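Local coordinates for putative molybdenum cofactor biosynthesis protein (Corynebacterium diphtheriae, PDB 2G2C) that probably takes part in molybdenum cofactor biosynthesis through a domain of the molybdopterin-binding family, though its precise function is not established, at residues Glu60-Ala65 with Ala92-Thr97; Asn85-Ala90 with Ile136-Ser141. One frame throughout, in Å; residues are numbered along the deposited sequence.

Contact 1: residues Glu60-Ala65 with Ala92-Thr97; sequences EAIATA and ASFIHT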
loop_
_atom_site.group_PDB
_atom_site.type_symbol
_atom_site.label_atom_id
_atom_site.label_comp_id
_atom_site.label_asym_id
_atom_site.label_seq_id
_atom_site.Cartn_x
_atom_site.Cartn_y
_atom_site.Cartn_z
ATOM N N GLU A 60 4.420 4.995 -11.659
ATOM C CA GLU A 60 4.313 3.993 -12.732
ATOM C C GLU A 60 3.825 2.666 -12.162
ATOM O O GLU A 60 2.973 2.010 -12.742
ATOM C CB GLU A 60 5.658 3.804 -13.408
ATOM C CG GLU A 60 5.657 2.771 -14.470
ATOM C CD GLU A 60 7.026 2.607 -15.100
ATOM O OE1 GLU A 60 8.072 2.591 -14.364
ATOM O OE2 GLU A 60 7.057 2.500 -16.344
ATOM N N ALA A 61 4.388 2.259 -11.020
ATOM C CA ALA A 61 3.966 1.000 -10.396
ATOM C C ALA A 61 2.487 0.986 -9.964
ATOM O O ALA A 61 1.786 -0.025 -10.130
ATOM C CB ALA A 61 4.884 0.665 -9.228
ATOM N N ILE A 62 2.013 2.107 -9.383
ATOM C CA ILE A 62 0.618 2.157 -8.984
ATOM C C ILE A 62 -0.324 2.156 -10.194
ATOM O O ILE A 62 -1.331 1.430 -10.202
ATOM C CB ILE A 62 0.341 3.392 -8.096
ATOM C CG1 ILE A 62 1.097 3.252 -6.752
ATOM C CG2 ILE A 62 -1.130 3.525 -7.844
ATOM C CD1 ILE A 62 0.999 4.508 -5.822
ATOM N N ALA A 63 -0.021 2.999 -11.189
ATOM C CA ALA A 63 -0.872 3.110 -12.369
ATOM C C ALA A 63 -0.931 1.730 -13.071
ATOM O O ALA A 63 -1.994 1.293 -13.533
ATOM C CB ALA A 63 -0.320 4.144 -13.323
ATOM N N THR A 64 0.211 1.046 -13.156
ATOM C CA THR A 64 0.233 -0.289 -13.753
ATOM C C THR A 64 -0.657 -1.278 -12.981
ATOM O O THR A 64 -1.452 -2.035 -13.565
ATOM C CB THR A 64 1.675 -0.808 -13.859
ATOM O OG1 THR A 64 2.395 0.002 -14.805
ATOM C CG2 THR A 64 1.671 -2.245 -14.301
ATOM N N ALA A 65 -0.514 -1.293 -11.654
ATOM C CA ALA A 65 -1.354 -2.207 -10.887
ATOM C C ALA A 65 -2.849 -1.902 -11.054
ATOM O O ALA A 65 -3.672 -2.819 -11.183
ATOM C CB ALA A 65 -0.972 -2.175 -9.429
ATOM N N ALA A 92 -0.775 10.124 -3.479
ATOM C CA ALA A 92 -1.796 11.164 -3.379
ATOM C C ALA A 92 -2.322 11.519 -4.774
ATOM O O ALA A 92 -3.509 11.927 -4.918
ATOM C CB ALA A 92 -1.216 12.380 -2.726
ATOM N N SER A 93 -1.458 11.371 -5.794
ATOM C CA SER A 93 -1.887 11.758 -7.168
ATOM C C SER A 93 -3.065 10.923 -7.665
ATOM O O SER A 93 -3.748 11.357 -8.631
ATOM C CB SER A 93 -0.726 11.683 -8.171
ATOM O OG SER A 93 -0.378 10.349 -8.491
ATOM N N PHE A 94 -3.315 9.760 -7.027
ATOM C CA PHE A 94 -4.378 8.833 -7.419
ATOM C C PHE A 94 -5.598 8.924 -6.509
ATOM O O PHE A 94 -6.614 8.290 -6.789
ATOM C CB PHE A 94 -3.901 7.392 -7.327
ATOM C CG PHE A 94 -2.793 7.078 -8.284
ATOM C CD1 PHE A 94 -3.090 6.671 -9.596
ATOM C CD2 PHE A 94 -1.455 7.241 -7.909
ATOM C CE1 PHE A 94 -2.063 6.369 -10.499
ATOM C CE2 PHE A 94 -0.409 6.957 -8.829
ATOM C CZ PHE A 94 -0.720 6.514 -10.111
ATOM N N ILE A 95 -5.467 9.611 -5.369
ATOM C CA ILE A 95 -6.503 9.471 -4.335
ATOM C C ILE A 95 -7.687 10.376 -4.597
ATOM O O ILE A 95 -7.538 11.594 -4.851
ATOM C CB ILE A 95 -5.889 9.741 -2.929
ATOM C CG1 ILE A 95 -4.820 8.667 -2.611
ATOM C CG2 ILE A 95 -6.974 9.888 -1.871
ATOM C CD1 ILE A 95 -5.339 7.229 -2.771
ATOM N N HIS A 96 -8.860 9.758 -4.503
ATOM C CA HIS A 96 -10.138 10.453 -4.596
ATOM C C HIS A 96 -10.565 10.909 -3.201
ATOM O O HIS A 96 -10.985 12.051 -3.015
ATOM C CB HIS A 96 -11.182 9.495 -5.214
ATOM C CG HIS A 96 -12.576 10.053 -5.294
ATOM N ND1 HIS A 96 -13.363 10.258 -4.178
ATOM C CD2 HIS A 96 -13.362 10.347 -6.366
ATOM C CE1 HIS A 96 -14.542 10.739 -4.552
ATOM N NE2 HIS A 96 -14.562 10.810 -5.877
ATOM N N THR A 97 -10.497 9.978 -2.240
ATOM C CA THR A 97 -10.891 10.253 -0.860
ATOM C C THR A 97 -9.874 9.623 0.070
ATOM O O THR A 97 -9.577 8.423 -0.040
ATOM C CB THR A 97 -12.281 9.617 -0.552
ATOM O OG1 THR A 97 -13.287 10.168 -1.426
ATOM C CG2 THR A 97 -12.701 9.808 0.914
#
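A CH-pi contact joins helix 55-67 to the type I beta turn A92-I95 that leads out of the end of helix 87-92: the methyl CG2 of I62 sits over the ring of F94. CG2 of I62 lies 3.6 Å from the F94 ring centroid and only 10° off the ring normal, so the methyl rests on the middle of the face and not at its rim. Its torsion explains the approach, because chi1 of -66° places CG1 of I62 beside the backbone N and turns CG2 anti to it. CB of I62 adds to the contact at 3.7 Å from F94 CE2. At its far end the ring reaches the backbone of the next residue, with CZ of F94 3.7 Å from A63 N, an oblique approach. The methyl of A63 completes the contact, its CB 4.0 Å from F94 CE1. F94 reaches the helix through a CG anti to its own carbonyl carbon (chi1 -64°), and V59 and L66 of the same helix also touch its side chain. The turn is closed by I95 N donating to A92 O at 3.1 Å, while I62 also packs on I11 of strand 5-13. An aromatic side chain from a turn thus lies along one helix, which itself packs on the sheet: helix-on-sheet packing as expected of an alpha/beta fold, here the probable molybdopterin-binding domain.

Contact 2: residues Asn85-Ala90 with Ile136-Ser141; sequences NQTPEA and IVNAPS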
loop_
_atom_site.group_PDB
_atom_site.type_symbol
_atom_site.label_atom_id
_atom_site.label_comp_id
_atom_site.label_asym_id
_atom_site.label_seq_id
_atom_site.Cartn_x
_atom_site.Cartn_y
_atom_site.Cartn_z
ATOM N N ASN A 85 12.223 10.102 -1.160
ATOM C CA ASN A 85 11.097 9.454 -0.480
ATOM C C ASN A 85 9.803 10.136 -0.905
ATOM O O ASN A 85 9.349 11.110 -0.277
ATOM C CB ASN A 85 11.219 9.588 1.044
ATOM C CG ASN A 85 12.360 8.827 1.615
ATOM O OD1 ASN A 85 12.837 7.840 1.051
ATOM N ND2 ASN A 85 12.783 9.264 2.770
ATOM N N GLN A 86 9.221 9.636 -1.992
ATOM C CA GLN A 86 8.072 10.303 -2.622
ATOM C C GLN A 86 6.862 9.343 -2.729
ATOM O O GLN A 86 5.929 9.592 -3.499
ATOM C CB GLN A 86 8.467 10.813 -4.002
ATOM C CG GLN A 86 9.498 11.919 -4.027
ATOM C CD GLN A 86 8.991 13.231 -3.467
ATOM O OE1 GLN A 86 9.702 13.924 -2.684
ATOM N NE2 GLN A 86 7.743 13.556 -3.796
ATOM N N THR A 87 6.866 8.263 -1.939
ATOM C CA THR A 87 5.716 7.363 -2.026
ATOM C C THR A 87 4.388 8.058 -1.686
ATOM O O THR A 87 3.428 7.896 -2.416
ATOM C CB THR A 87 5.917 6.114 -1.185
ATOM O OG1 THR A 87 7.122 5.489 -1.646
ATOM C CG2 THR A 87 4.713 5.178 -1.271
ATOM N N PRO A 88 4.339 8.826 -0.585
ATOM C CA PRO A 88 3.059 9.481 -0.235
ATOM C C PRO A 88 2.615 10.454 -1.356
ATOM O O PRO A 88 1.413 10.520 -1.670
ATOM C CB PRO A 88 3.373 10.214 1.084
ATOM C CG PRO A 88 4.552 9.407 1.627
ATOM C CD PRO A 88 5.389 9.156 0.402
ATOM N N GLU A 89 3.557 11.226 -1.909
ATOM C CA GLU A 89 3.225 12.202 -2.959
ATOM C C GLU A 89 2.711 11.459 -4.216
ATOM O O GLU A 89 1.685 11.825 -4.818
ATOM C CB GLU A 89 4.442 13.073 -3.332
ATOM C CG GLU A 89 4.894 14.056 -2.217
ATOM C CD GLU A 89 5.760 13.438 -1.071
ATOM O OE1 GLU A 89 5.902 12.191 -0.938
ATOM O OE2 GLU A 89 6.321 14.252 -0.303
ATOM N N ALA A 90 3.440 10.414 -4.604
ATOM C CA ALA A 90 3.026 9.625 -5.764
ATOM C C ALA A 90 1.613 9.042 -5.521
ATOM O O ALA A 90 0.725 9.059 -6.388
ATOM C CB ALA A 90 4.063 8.492 -6.058
ATOM N N ILE A 136 -5.586 2.122 -1.587
ATOM C CA ILE A 136 -4.133 2.138 -1.607
ATOM C C ILE A 136 -3.681 2.464 -0.194
ATOM O O ILE A 136 -4.235 3.396 0.445
ATOM C CB ILE A 136 -3.600 3.187 -2.603
ATOM C CG1 ILE A 136 -4.205 2.968 -3.994
ATOM C CG2 ILE A 136 -2.057 3.133 -2.676
ATOM C CD1 ILE A 136 -3.730 3.958 -4.999
ATOM N N VAL A 137 -2.689 1.704 0.294
ATOM C CA VAL A 137 -2.165 1.868 1.663
ATOM C C VAL A 137 -0.657 1.950 1.557
ATOM O O VAL A 137 -0.028 1.066 0.958
ATOM C CB VAL A 137 -2.525 0.619 2.528
ATOM C CG1 VAL A 137 -1.774 0.608 3.871
ATOM C CG2 VAL A 137 -4.021 0.540 2.760
ATOM N N ASN A 138 -0.082 3.016 2.130
ATOM C CA ASN A 138 1.389 3.155 2.223
ATOM C C ASN A 138 1.870 2.654 3.576
ATOM O O ASN A 138 1.528 3.254 4.611
ATOM C CB ASN A 138 1.817 4.630 2.167
ATOM C CG ASN A 138 1.468 5.335 0.870
ATOM O OD1 ASN A 138 1.352 6.552 0.893
ATOM N ND2 ASN A 138 1.380 4.613 -0.250
ATOM N N ALA A 139 2.653 1.569 3.582
ATOM C CA ALA A 139 3.319 1.130 4.817
ATOM C C ALA A 139 4.784 1.548 4.850
ATOM O O ALA A 139 5.384 1.816 3.819
ATOM C CB ALA A 139 3.227 -0.389 4.949
ATOM N N PRO A 140 5.372 1.623 6.051
ATOM C CA PRO A 140 6.822 1.847 6.141
ATOM C C PRO A 140 7.620 0.665 5.584
ATOM O O PRO A 140 7.029 -0.378 5.264
ATOM C CB PRO A 140 7.081 1.988 7.655
ATOM C CG PRO A 140 5.692 2.281 8.257
ATOM C CD PRO A 140 4.714 1.532 7.370
ATOM N N SER A 141 8.940 0.837 5.512
ATOM C CA SER A 141 9.793 -0.227 4.997
ATOM C C SER A 141 9.970 -1.357 6.014
ATOM O O SER A 141 10.184 -2.505 5.634
ATOM C CB SER A 141 11.173 0.322 4.653
ATOM O OG SER A 141 11.715 0.998 5.774
#
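ND2 of N138 is gripped by two hydroxyls, OG1 of T75 and OG1 of T91, where strand 135-139 of the central sheet faces the start of helix 87-92 in the alpha/beta fold of this probable molybdopterin-binding domain. At the other end of the amide OD1 accepts from I123 N, so three bonds fix the rotation of a buried amide and support the modelled assignment of its O and N. With the amide held this way, its contacts to the helix are van der Waals in distance. CG2 of T87 lies 3.5 Å from N138 ND2 and 3.9 Å from N138 CG. A chi1 of -57° sets OG1 of T87 beside the backbone N, which puts CG2 anti to it and facing the strand, while OG1 bonds to G77 O. The T87 and N138 side chains pass alongside one another, pointing opposite ways. Q86 occupies the N-cap position, and the first turn is closed by A90 N bonding to Q86 O at 2.8 Å. The backbones come nearest at P88 and N138, whose CA atoms are 7.0 Å apart. At the oxygen end of the amide, OD1 of N138 approaches the backbone of P88, 3.6 Å from its CA, with CB of P88 at 4.2 Å.

Contacts 1 and 2 have centres 11 Å apart and touch through I136, whose CD1 is 3.9 Å from I62 CG2 and 4.2 Å from F94 CB. Their segments alternate along the chain: 60-65, 85-90, 92-97, then 136-141. Helix 87-92 connects them directly, since contact 2 uses its beginning and contact 1 the turn that begins at its last residue. Strand 135-139 lies beside strand 72-76 in the six-stranded mixed sheet, and helix 55-67 packs on strand 5-13 of that sheet. A90 touches V58 and V59, bringing the two helices together as well. The contacts therefore bring helix 55-67, helix 87-92 with its turn, and strand 135-139 together, with I136 joining the two contacts.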